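Long-range contacts in NIF3-related protein (Bacillus cereus, PDB 2GX8), which is of unknown function but binds zinc at the dimetal site conserved in the Nif3 family and carries a regulatory domain: residues Leu37-Tyr42 against Gln370-Val375; Val64-Ala70 against Asn381-Ser387; Cys194-Glu199 against Glu225-Thr230. All blocks are in the same frame, centred on the assembly; numbering follows the deposited sequence.

Contact 1. Residues Leu37-Tyr42 against Gln370-Val375; sequences LFESMY and QLQEKV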
loop_
_atom_site.group_PDB
_atom_site.type_symbol
_atom_site.label_atom_id
_atom_site.label_comp_id
_atom_site.label_asym_id
_atom_site.label_seq_id
_atom_site.Cartn_x
_atom_site.Cartn_y
_atom_site.Cartn_z
ATOM N N LEU C 37 -33.726 16.056 -13.250
ATOM C CA LEU C 37 -33.880 17.508 -13.123
ATOM C C LEU C 37 -33.116 18.067 -11.931
ATOM O O LEU C 37 -32.802 19.257 -11.899
ATOM C CB LEU C 37 -35.350 17.910 -13.010
ATOM C CG LEU C 37 -36.190 17.834 -14.293
ATOM C CD1 LEU C 37 -37.638 18.199 -14.010
ATOM C CD2 LEU C 37 -35.621 18.761 -15.370
ATOM N N PHE C 38 -32.841 17.222 -10.938
ATOM C CA PHE C 38 -32.078 17.633 -9.765
ATOM C C PHE C 38 -30.621 17.734 -10.151
ATOM O O PHE C 38 -29.916 18.663 -9.742
ATOM C CB PHE C 38 -32.217 16.617 -8.612
ATOM C CG PHE C 38 -31.281 16.879 -7.454
ATOM C CD1 PHE C 38 -30.119 16.121 -7.287
ATOM C CD2 PHE C 38 -31.533 17.910 -6.554
ATOM C CE1 PHE C 38 -29.229 16.374 -6.229
ATOM C CE2 PHE C 38 -30.661 18.169 -5.494
ATOM C CZ PHE C 38 -29.502 17.406 -5.333
ATOM N N GLU C 39 -30.179 16.758 -10.934
ATOM C CA GLU C 39 -28.794 16.682 -11.370
ATOM C C GLU C 39 -28.411 17.763 -12.375
ATOM O O GLU C 39 -27.228 17.978 -12.617
ATOM C CB GLU C 39 -28.466 15.276 -11.881
ATOM C CG GLU C 39 -28.435 14.260 -10.747
ATOM C CD GLU C 39 -28.288 12.814 -11.181
ATOM O OE1 GLU C 39 -28.423 11.937 -10.294
ATOM O OE2 GLU C 39 -28.070 12.530 -12.388
ATOM N N SER C 40 -29.400 18.451 -12.938
ATOM C CA SER C 40 -29.112 19.558 -13.838
ATOM C C SER C 40 -28.521 20.705 -13.005
ATOM O O SER C 40 -27.680 21.478 -13.481
ATOM C CB SER C 40 -30.380 20.018 -14.564
ATOM O OG SER C 40 -31.324 20.591 -13.667
ATOM N N MET C 41 -28.957 20.795 -11.752
ATOM C CA MET C 41 -28.490 21.826 -10.840
ATOM C C MET C 41 -27.291 21.335 -10.021
ATOM O O MET C 41 -26.430 22.114 -9.632
ATOM C CB MET C 41 -29.618 22.225 -9.885
ATOM C CG MET C 41 -30.933 22.610 -10.555
ATOM S SD MET C 41 -32.200 23.144 -9.373
ATOM C CE MET C 41 -32.528 21.664 -8.422
ATOM N N TYR C 42 -27.233 20.038 -9.761
ATOM C CA TYR C 42 -26.161 19.484 -8.951
ATOM C C TYR C 42 -25.550 18.264 -9.619
ATOM O O TYR C 42 -25.789 17.139 -9.162
ATOM C CB TYR C 42 -26.705 19.120 -7.553
ATOM C CG TYR C 42 -27.226 20.329 -6.803
ATOM C CD1 TYR C 42 -28.589 20.655 -6.793
ATOM C CD2 TYR C 42 -26.349 21.162 -6.132
ATOM C CE1 TYR C 42 -29.049 21.784 -6.131
ATOM C CE2 TYR C 42 -26.787 22.281 -5.471
ATOM C CZ TYR C 42 -28.130 22.591 -5.464
ATOM O OH TYR C 42 -28.520 23.733 -4.786
ATOM N N GLN C 370 -35.502 25.580 -5.336
ATOM C CA GLN C 370 -34.851 25.263 -6.604
ATOM C C GLN C 370 -35.560 24.126 -7.340
ATOM O O GLN C 370 -35.946 24.291 -8.488
ATOM C CB GLN C 370 -33.381 24.869 -6.376
ATOM C CG GLN C 370 -32.416 26.020 -6.108
ATOM C CD GLN C 370 -31.043 25.556 -5.578
ATOM O OE1 GLN C 370 -29.997 26.116 -5.927
ATOM N NE2 GLN C 370 -31.050 24.531 -4.742
ATOM N N LEU C 371 -35.746 22.986 -6.673
ATOM C CA LEU C 371 -36.377 21.825 -7.307
ATOM C C LEU C 371 -37.858 22.026 -7.630
ATOM O O LEU C 371 -38.299 21.636 -8.705
ATOM C CB LEU C 371 -36.143 20.527 -6.515
ATOM C CG LEU C 371 -36.517 19.215 -7.230
ATOM C CD1 LEU C 371 -35.678 19.018 -8.504
ATOM C CD2 LEU C 371 -36.415 17.991 -6.325
ATOM N N GLN C 372 -38.627 22.630 -6.725
ATOM C CA GLN C 372 -40.041 22.903 -7.011
ATOM C C GLN C 372 -40.146 23.758 -8.278
ATOM O O GLN C 372 -41.002 23.539 -9.121
ATOM C CB GLN C 372 -40.696 23.659 -5.863
ATOM C CG GLN C 372 -42.200 23.764 -5.976
ATOM C CD GLN C 372 -42.904 22.444 -5.709
ATOM O OE1 GLN C 372 -43.498 21.852 -6.614
ATOM N NE2 GLN C 372 -42.816 21.961 -4.469
ATOM N N GLU C 373 -39.251 24.730 -8.396
ATOM C CA GLU C 373 -39.173 25.655 -9.522
ATOM C C GLU C 373 -38.965 24.906 -10.855
ATOM O O GLU C 373 -39.619 25.223 -11.856
ATOM C CB GLU C 373 -38.028 26.629 -9.223
ATOM C CG GLU C 373 -37.966 27.935 -9.972
ATOM C CD GLU C 373 -36.962 28.919 -9.346
ATOM O OE1 GLU C 373 -36.591 28.773 -8.153
ATOM O OE2 GLU C 373 -36.556 29.860 -10.056
ATOM N N LYS C 374 -38.082 23.904 -10.861
ATOM C CA LYS C 374 -37.795 23.101 -12.064
ATOM C C LYS C 374 -38.950 22.186 -12.460
ATOM O O LYS C 374 -39.234 22.013 -13.643
ATOM C CB LYS C 374 -36.547 22.230 -11.866
ATOM C CG LYS C 374 -35.244 22.979 -11.542
ATOM C CD LYS C 374 -34.592 23.677 -12.743
ATOM C CE LYS C 374 -34.043 22.659 -13.726
ATOM N NZ LYS C 374 -33.209 23.299 -14.769
ATOM N N VAL C 375 -39.602 21.584 -11.470
ATOM C CA VAL C 375 -40.703 20.668 -11.749
ATOM C C VAL C 375 -41.948 21.442 -12.149
ATOM O O VAL C 375 -42.845 20.883 -12.789
ATOM C CB VAL C 375 -40.986 19.634 -10.581
ATOM C CG1 VAL C 375 -39.697 18.984 -10.131
ATOM C CG2 VAL C 375 -41.692 20.261 -9.378
#
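Residues 37-42, on helix 31-38 and the chain running on from it, pack against helix 362-377, with Met41 crossing Gln370 at a slant and running alongside Lys374. Its SD touches both Gln370 CB and Lys374 CG at 3.7 Å. The thioether bends back at chi3 (-65°), which brings Met41 CE to 4.1 Å from Leu371 CD1. The same Leu371 CD1 lies 4.2 Å from Phe38 CB, and these three side chains make up much of the apolar part of the contact. Here the helix that follows the zinc ligands His357 and Glu360 meets the N-terminal helix of the Nif3 fold. Phe38 and Tyr42 also pack on helix 128-132, which carries the zinc ligand Asp131. Lys374 slides past Met41 in the opposite direction, folded at chi2 and chi3, and its CE reaches within 3.4 Å of Ser40 OG. That hydroxyl donates to Leu37 O (2.7 Å) from above the carbonyl plane, tying Ser40 back to Leu37. At the other end, Gln370 NE2 donates to Tyr42 OH at 2.7 Å, approaching the ring at its edge, with an N-H...O angle of 144°; the amide plane stands 72° from that of the ring.

Contact 2. Residues Val64-Ala70 against Asn381-Ser387; sequences VRHVLIA and NVHIHAS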
loop_
_atom_site.group_PDB
_atom_site.type_symbol
_atom_site.label_atom_id
_atom_site.label_comp_id
_atom_site.label_asym_id
_atom_site.label_seq_id
_atom_site.Cartn_x
_atom_site.Cartn_y
_atom_site.Cartn_z
ATOM N N VAL C 64 -43.979 9.238 -8.852
ATOM C CA VAL C 64 -43.595 10.001 -7.647
ATOM C C VAL C 64 -44.447 11.274 -7.492
ATOM O O VAL C 64 -44.240 12.246 -8.216
ATOM C CB VAL C 64 -42.087 10.382 -7.683
ATOM C CG1 VAL C 64 -41.679 11.150 -6.416
ATOM C CG2 VAL C 64 -41.210 9.153 -7.858
ATOM N N ARG C 65 -45.403 11.263 -6.559
ATOM C CA ARG C 65 -46.293 12.406 -6.333
ATOM C C ARG C 65 -45.718 13.410 -5.342
ATOM O O ARG C 65 -46.121 14.565 -5.336
ATOM C CB ARG C 65 -47.644 11.953 -5.769
ATOM C CG ARG C 65 -48.413 10.894 -6.550
ATOM C CD ARG C 65 -49.611 10.432 -5.700
ATOM N NE ARG C 65 -50.312 9.234 -6.186
ATOM C CZ ARG C 65 -51.284 9.246 -7.096
ATOM N NH1 ARG C 65 -51.657 10.391 -7.661
ATOM N NH2 ARG C 65 -51.878 8.109 -7.462
ATOM N N HIS C 66 -44.820 12.955 -4.473
ATOM C CA HIS C 66 -44.234 13.783 -3.417
ATOM C C HIS C 66 -42.808 13.384 -3.157
ATOM O O HIS C 66 -42.499 12.200 -3.143
ATOM C CB HIS C 66 -44.958 13.591 -2.089
ATOM C CG HIS C 66 -46.361 14.103 -2.063
ATOM N ND1 HIS C 66 -47.432 13.366 -2.526
ATOM C CD2 HIS C 66 -46.877 15.256 -1.576
ATOM C CE1 HIS C 66 -48.542 14.060 -2.359
ATOM N NE2 HIS C 66 -48.232 15.208 -1.782
ATOM N N VAL C 67 -41.953 14.375 -2.921
ATOM C CA VAL C 67 -40.517 14.159 -2.631
ATOM C C VAL C 67 -40.128 14.917 -1.353
ATOM O O VAL C 67 -40.666 16.000 -1.097
ATOM C CB VAL C 67 -39.634 14.672 -3.804
ATOM C CG1 VAL C 67 -38.215 14.210 -3.688
ATOM C CG2 VAL C 67 -40.220 14.188 -5.167
ATOM N N LEU C 68 -39.189 14.364 -0.565
ATOM C CA LEU C 68 -38.730 15.020 0.658
ATOM C C LEU C 68 -37.240 15.394 0.591
ATOM O O LEU C 68 -36.385 14.546 0.255
ATOM C CB LEU C 68 -38.960 14.110 1.878
ATOM C CG LEU C 68 -38.705 14.659 3.288
ATOM C CD1 LEU C 68 -39.703 15.762 3.632
ATOM C CD2 LEU C 68 -38.788 13.543 4.333
ATOM N N ILE C 69 -36.926 16.647 0.911
ATOM C CA ILE C 69 -35.543 17.048 0.964
ATOM C C ILE C 69 -35.109 16.941 2.432
ATOM O O ILE C 69 -35.748 17.522 3.324
ATOM C CB ILE C 69 -35.316 18.479 0.463
ATOM C CG1 ILE C 69 -36.086 18.737 -0.843
ATOM C CG2 ILE C 69 -33.849 18.708 0.227
ATOM C CD1 ILE C 69 -35.660 17.808 -1.962
ATOM N N ALA C 70 -34.024 16.204 2.670
ATOM C CA ALA C 70 -33.496 16.018 4.026
ATOM C C ALA C 70 -32.015 16.300 4.096
ATOM O O ALA C 70 -31.340 16.305 3.069
ATOM C CB ALA C 70 -33.758 14.574 4.509
ATOM N N ASN C 381 -46.445 17.086 -12.000
ATOM C CA ASN C 381 -47.335 17.075 -10.865
ATOM C C ASN C 381 -46.650 16.444 -9.647
ATOM O O ASN C 381 -46.952 15.306 -9.269
ATOM C CB ASN C 381 -48.620 16.336 -11.247
ATOM C CG ASN C 381 -49.708 16.461 -10.202
ATOM O OD1 ASN C 381 -49.484 16.987 -9.115
ATOM N ND2 ASN C 381 -50.903 15.979 -10.534
ATOM N N VAL C 382 -45.716 17.198 -9.060
ATOM C CA VAL C 382 -44.969 16.768 -7.874
ATOM C C VAL C 382 -44.902 17.900 -6.862
ATOM O O VAL C 382 -44.653 19.049 -7.218
ATOM C CB VAL C 382 -43.474 16.407 -8.147
ATOM C CG1 VAL C 382 -42.961 15.517 -7.030
ATOM C CG2 VAL C 382 -43.281 15.683 -9.434
ATOM N N HIS C 383 -45.092 17.552 -5.597
ATOM C CA HIS C 383 -44.996 18.490 -4.501
ATOM C C HIS C 383 -43.659 18.173 -3.799
ATOM O O HIS C 383 -43.436 17.047 -3.378
ATOM C CB HIS C 383 -46.174 18.259 -3.551
ATOM C CG HIS C 383 -46.395 19.357 -2.548
ATOM N ND1 HIS C 383 -45.378 19.893 -1.779
ATOM C CD2 HIS C 383 -47.534 19.967 -2.136
ATOM C CE1 HIS C 383 -45.874 20.810 -0.966
ATOM N NE2 HIS C 383 -47.182 20.868 -1.155
ATOM N N ILE C 384 -42.755 19.140 -3.690
ATOM C CA ILE C 384 -41.479 18.898 -3.004
ATOM C C ILE C 384 -41.610 19.411 -1.566
ATOM O O ILE C 384 -42.247 20.442 -1.334
ATOM C CB ILE C 384 -40.282 19.609 -3.723
ATOM C CG1 ILE C 384 -40.323 19.405 -5.251
ATOM C CG2 ILE C 384 -38.942 19.239 -3.111
ATOM C CD1 ILE C 384 -40.280 17.983 -5.734
ATOM N N HIS C 385 -41.029 18.704 -0.596
ATOM C CA HIS C 385 -41.128 19.141 0.790
ATOM C C HIS C 385 -39.760 19.290 1.430
ATOM O O HIS C 385 -38.821 18.586 1.073
ATOM C CB HIS C 385 -41.937 18.158 1.621
ATOM C CG HIS C 385 -43.251 17.772 1.021
ATOM N ND1 HIS C 385 -44.437 18.404 1.337
ATOM C CD2 HIS C 385 -43.571 16.789 0.143
ATOM C CE1 HIS C 385 -45.427 17.832 0.677
ATOM N NE2 HIS C 385 -44.928 16.856 -0.061
ATOM N N ALA C 386 -39.659 20.219 2.375
ATOM C CA ALA C 386 -38.444 20.423 3.147
ATOM C C ALA C 386 -38.702 19.887 4.545
ATOM O O ALA C 386 -39.493 20.458 5.286
ATOM C CB ALA C 386 -38.109 21.873 3.218
ATOM N N SER C 387 -38.047 18.781 4.889
ATOM C CA SER C 387 -38.173 18.153 6.204
ATOM C C SER C 387 -38.109 19.155 7.339
ATOM O O SER C 387 -37.217 20.005 7.382
ATOM C CB SER C 387 -37.062 17.152 6.391
ATOM O OG SER C 387 -37.213 16.477 7.621
#
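Val64 meets Val382 ahead of the paired strands, its carbonyl O lying 3.7 Å from Val382 CG1. Arg65 O then accepts His383 N (3.2 Å), the first bond of a parallel pairing that runs on to Ser387. His66 turns to the same face of the sheet as His383 and His385. Its ring lies rim to rim with that of His385, the planes only 15° apart and His385 NE2 at the edge of the His66 ring, while the His383 ring is nearly parallel to it but slid aside; the three imidazoles form an aromatic cluster. Val67 bonds to both neighbours of Ile384: Val67 N donates to His383 O, and Val67 O accepts from His385 N at 2.8 Å. On the opposite face its CG2, anti to the carbonyl carbon, rests 3.6 Å from Val382 CG1 and 3.8 Å from Ile384 CD1. Leu68 returns to the histidine face and lays CD1 against His385 CB (3.8 Å) and Ser387. Ile69 N binds His385 O at 2.7 Å, and Ile69 CG1 packs 3.7 Å from Ile384 CG2. Strand 383-386 is the outermost, within this chain, of a mixed five-stranded sheet; helix 362-377 covers its Ile69 and Ile384 face, helix 75-84 covers Leu68 and bonds Ser387 OG through Glu80, and strand 88-91, leading to the zinc ligand His92, flanks strand 66-70 on its other edge.

Contact 3. Residues Cys194-Glu199 against Glu225-Thr230; sequences CTFSSE and EVRIET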
loop_
_atom_site.group_PDB
_atom_site.type_symbol
_atom_site.label_atom_id
_atom_site.label_comp_id
_atom_site.label_asym_id
_atom_site.label_seq_id
_atom_site.Cartn_x
_atom_site.Cartn_y
_atom_site.Cartn_z
ATOM N N CYS C 194 -21.485 33.344 -28.047
ATOM C CA CYS C 194 -20.191 33.769 -28.538
ATOM C C CYS C 194 -19.703 32.801 -29.591
ATOM O O CYS C 194 -19.663 31.595 -29.359
ATOM C CB CYS C 194 -19.167 33.902 -27.413
ATOM S SG CYS C 194 -19.559 35.206 -26.229
ATOM N N THR C 195 -19.369 33.341 -30.759
ATOM C CA THR C 195 -18.824 32.571 -31.864
ATOM C C THR C 195 -17.907 33.462 -32.693
ATOM O O THR C 195 -17.956 34.710 -32.616
ATOM C CB THR C 195 -19.919 32.052 -32.862
ATOM O OG1 THR C 195 -20.457 33.148 -33.618
ATOM C CG2 THR C 195 -21.054 31.316 -32.162
ATOM N N PHE C 196 -17.077 32.804 -33.499
ATOM C CA PHE C 196 -16.245 33.501 -34.473
ATOM C C PHE C 196 -16.305 32.743 -35.784
ATOM O O PHE C 196 -16.121 31.530 -35.813
ATOM C CB PHE C 196 -14.792 33.668 -34.016
ATOM C CG PHE C 196 -13.933 34.370 -35.030
ATOM C CD1 PHE C 196 -13.963 35.742 -35.142
ATOM C CD2 PHE C 196 -13.098 33.650 -35.880
ATOM C CE1 PHE C 196 -13.187 36.394 -36.083
ATOM C CE2 PHE C 196 -12.317 34.315 -36.835
ATOM C CZ PHE C 196 -12.373 35.681 -36.927
ATOM N N SER C 197 -16.552 33.474 -36.859
ATOM C CA SER C 197 -16.663 32.897 -38.187
ATOM C C SER C 197 -15.782 33.636 -39.191
ATOM O O SER C 197 -15.762 34.876 -39.240
ATOM C CB SER C 197 -18.112 32.977 -38.699
ATOM O OG SER C 197 -19.032 32.319 -37.847
ATOM N N SER C 198 -15.080 32.852 -40.009
ATOM C CA SER C 198 -14.249 33.379 -41.085
ATOM C C SER C 198 -14.494 32.526 -42.319
ATOM O O SER C 198 -14.853 31.362 -42.225
ATOM C CB SER C 198 -12.760 33.380 -40.711
ATOM O OG SER C 198 -12.339 32.075 -40.364
ATOM N N GLU C 199 -14.337 33.131 -43.484
ATOM C CA GLU C 199 -14.540 32.396 -44.707
ATOM C C GLU C 199 -13.244 31.844 -45.261
ATOM O O GLU C 199 -12.184 32.428 -45.090
ATOM C CB GLU C 199 -15.243 33.263 -45.735
ATOM C CG GLU C 199 -16.656 33.564 -45.316
ATOM C CD GLU C 199 -17.375 34.455 -46.285
ATOM O OE1 GLU C 199 -16.743 35.409 -46.805
ATOM O OE2 GLU C 199 -18.587 34.211 -46.507
ATOM N N GLU C 225 -16.350 27.925 -47.879
ATOM C CA GLU C 225 -16.969 27.508 -46.631
ATOM C C GLU C 225 -16.717 28.482 -45.500
ATOM O O GLU C 225 -15.840 29.340 -45.575
ATOM C CB GLU C 225 -16.330 26.199 -46.169
ATOM C CG GLU C 225 -16.859 24.937 -46.754
ATOM C CD GLU C 225 -16.243 23.722 -46.074
ATOM O OE1 GLU C 225 -15.011 23.657 -46.006
ATOM O OE2 GLU C 225 -16.994 22.820 -45.634
ATOM N N VAL C 226 -17.448 28.284 -44.412
ATOM C CA VAL C 226 -17.319 29.104 -43.218
ATOM C C VAL C 226 -16.788 28.232 -42.089
ATOM O O VAL C 226 -17.264 27.117 -41.868
ATOM C CB VAL C 226 -18.685 29.768 -42.853
ATOM C CG1 VAL C 226 -18.593 30.567 -41.583
ATOM C CG2 VAL C 226 -19.095 30.664 -43.943
ATOM N N ARG C 227 -15.769 28.750 -41.413
ATOM C CA ARG C 227 -15.115 28.087 -40.307
ATOM C C ARG C 227 -15.652 28.772 -39.072
ATOM O O ARG C 227 -15.286 29.918 -38.770
ATOM C CB ARG C 227 -13.599 28.291 -40.388
ATOM C CG ARG C 227 -12.799 27.274 -39.635
ATOM C CD ARG C 227 -11.302 27.634 -39.423
ATOM N NE ARG C 227 -11.051 28.141 -38.073
ATOM C CZ ARG C 227 -10.359 27.512 -37.128
ATOM N NH1 ARG C 227 -9.776 26.343 -37.338
ATOM N NH2 ARG C 227 -10.222 28.079 -35.959
ATOM N N ILE C 228 -16.538 28.078 -38.369
ATOM C CA ILE C 228 -17.156 28.606 -37.168
ATOM C C ILE C 228 -16.514 27.987 -35.947
ATOM O O ILE C 228 -16.437 26.772 -35.827
ATOM C CB ILE C 228 -18.683 28.291 -37.114
ATOM C CG1 ILE C 228 -19.398 28.777 -38.393
ATOM C CG2 ILE C 228 -19.332 28.899 -35.838
ATOM C CD1 ILE C 228 -20.861 28.333 -38.510
ATOM N N GLU C 229 -16.058 28.824 -35.035
ATOM C CA GLU C 229 -15.497 28.313 -33.799
ATOM C C GLU C 229 -16.240 28.879 -32.606
ATOM O O GLU C 229 -16.772 30.003 -32.657
ATOM C CB GLU C 229 -14.003 28.569 -33.699
ATOM C CG GLU C 229 -13.609 29.990 -33.594
ATOM C CD GLU C 229 -12.130 30.146 -33.362
ATOM O OE1 GLU C 229 -11.335 29.516 -34.079
ATOM O OE2 GLU C 229 -11.750 30.916 -32.464
ATOM N N THR C 230 -16.301 28.087 -31.543
ATOM C CA THR C 230 -16.992 28.491 -30.331
ATOM C C THR C 230 -16.438 27.658 -29.181
ATOM O O THR C 230 -15.991 26.514 -29.380
ATOM C CB THR C 230 -18.522 28.334 -30.456
ATOM O OG1 THR C 230 -19.174 29.155 -29.482
ATOM C CG2 THR C 230 -18.960 26.912 -30.290
HETATM O O HOH W 1 -12.986 30.718 -37.600
#
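Arg227 O is gripped by two donors, Ser198 N at 3.2 Å and a water at 2.7 Å; the amide approaches tilted 31° from the carbonyl plane. The same water sits in the plane of the Arg227 guanidinium, accepts from Arg227 NE and reaches Ser198 OG, which stands between the backbone N and the carbonyl carbon (chi1 57°). The water thus bridges side chain and main chain across the strands. Arg227 N completes the hydrogen-bonded pair with Ser198 O (2.9 Å, N-H...O angle 178°), and Phe196 and Glu229 form the next one, with Glu229 N to Phe196 O at 2.8 Å. Glu229 CG meets Phe196 CB at 3.9 Å, at the edge of the phenyl ring. On the other face Ser197 CB touches Val226 CG1 (3.8 Å) and its hydroxyl lies beside Ile228 CG1, held there by Arg177 of helix 170-182. Arg227 also pairs with Glu229 of its own chain through a weak bond and with Glu229 of the third subunit, while Glu229 receives Arg227 of the second subunit. Such a sheet, continued into a neighbouring subunit and backed by a helix, is consistent with the trimeric CutA1-like or PII-like regulatory domain inserted in this Nif3 protein.

Overall arrangement
Starting from the N terminus, the segment on helix 31-38 meets helix 362-377, so contact 1 closes a loop of 327 residues. Strand 66-70 comes next and pairs in contact 2 with strand 383-386, the next element after helix 362-377, closing a loop of 310 residues. The two contacts therefore cross along the chain, and in space they touch, Leu371 CD2 packing on Ile384 CD1. Together they return the C-terminal part of the chain to the N-terminal sheet and helices around the zinc site. Contact 3 is local, closing only 25 residues, and is nested inside both long loops. It belongs to the inserted domain, its centre about 34 Å from that of contact 1 and about 45 Å from that of contact 2.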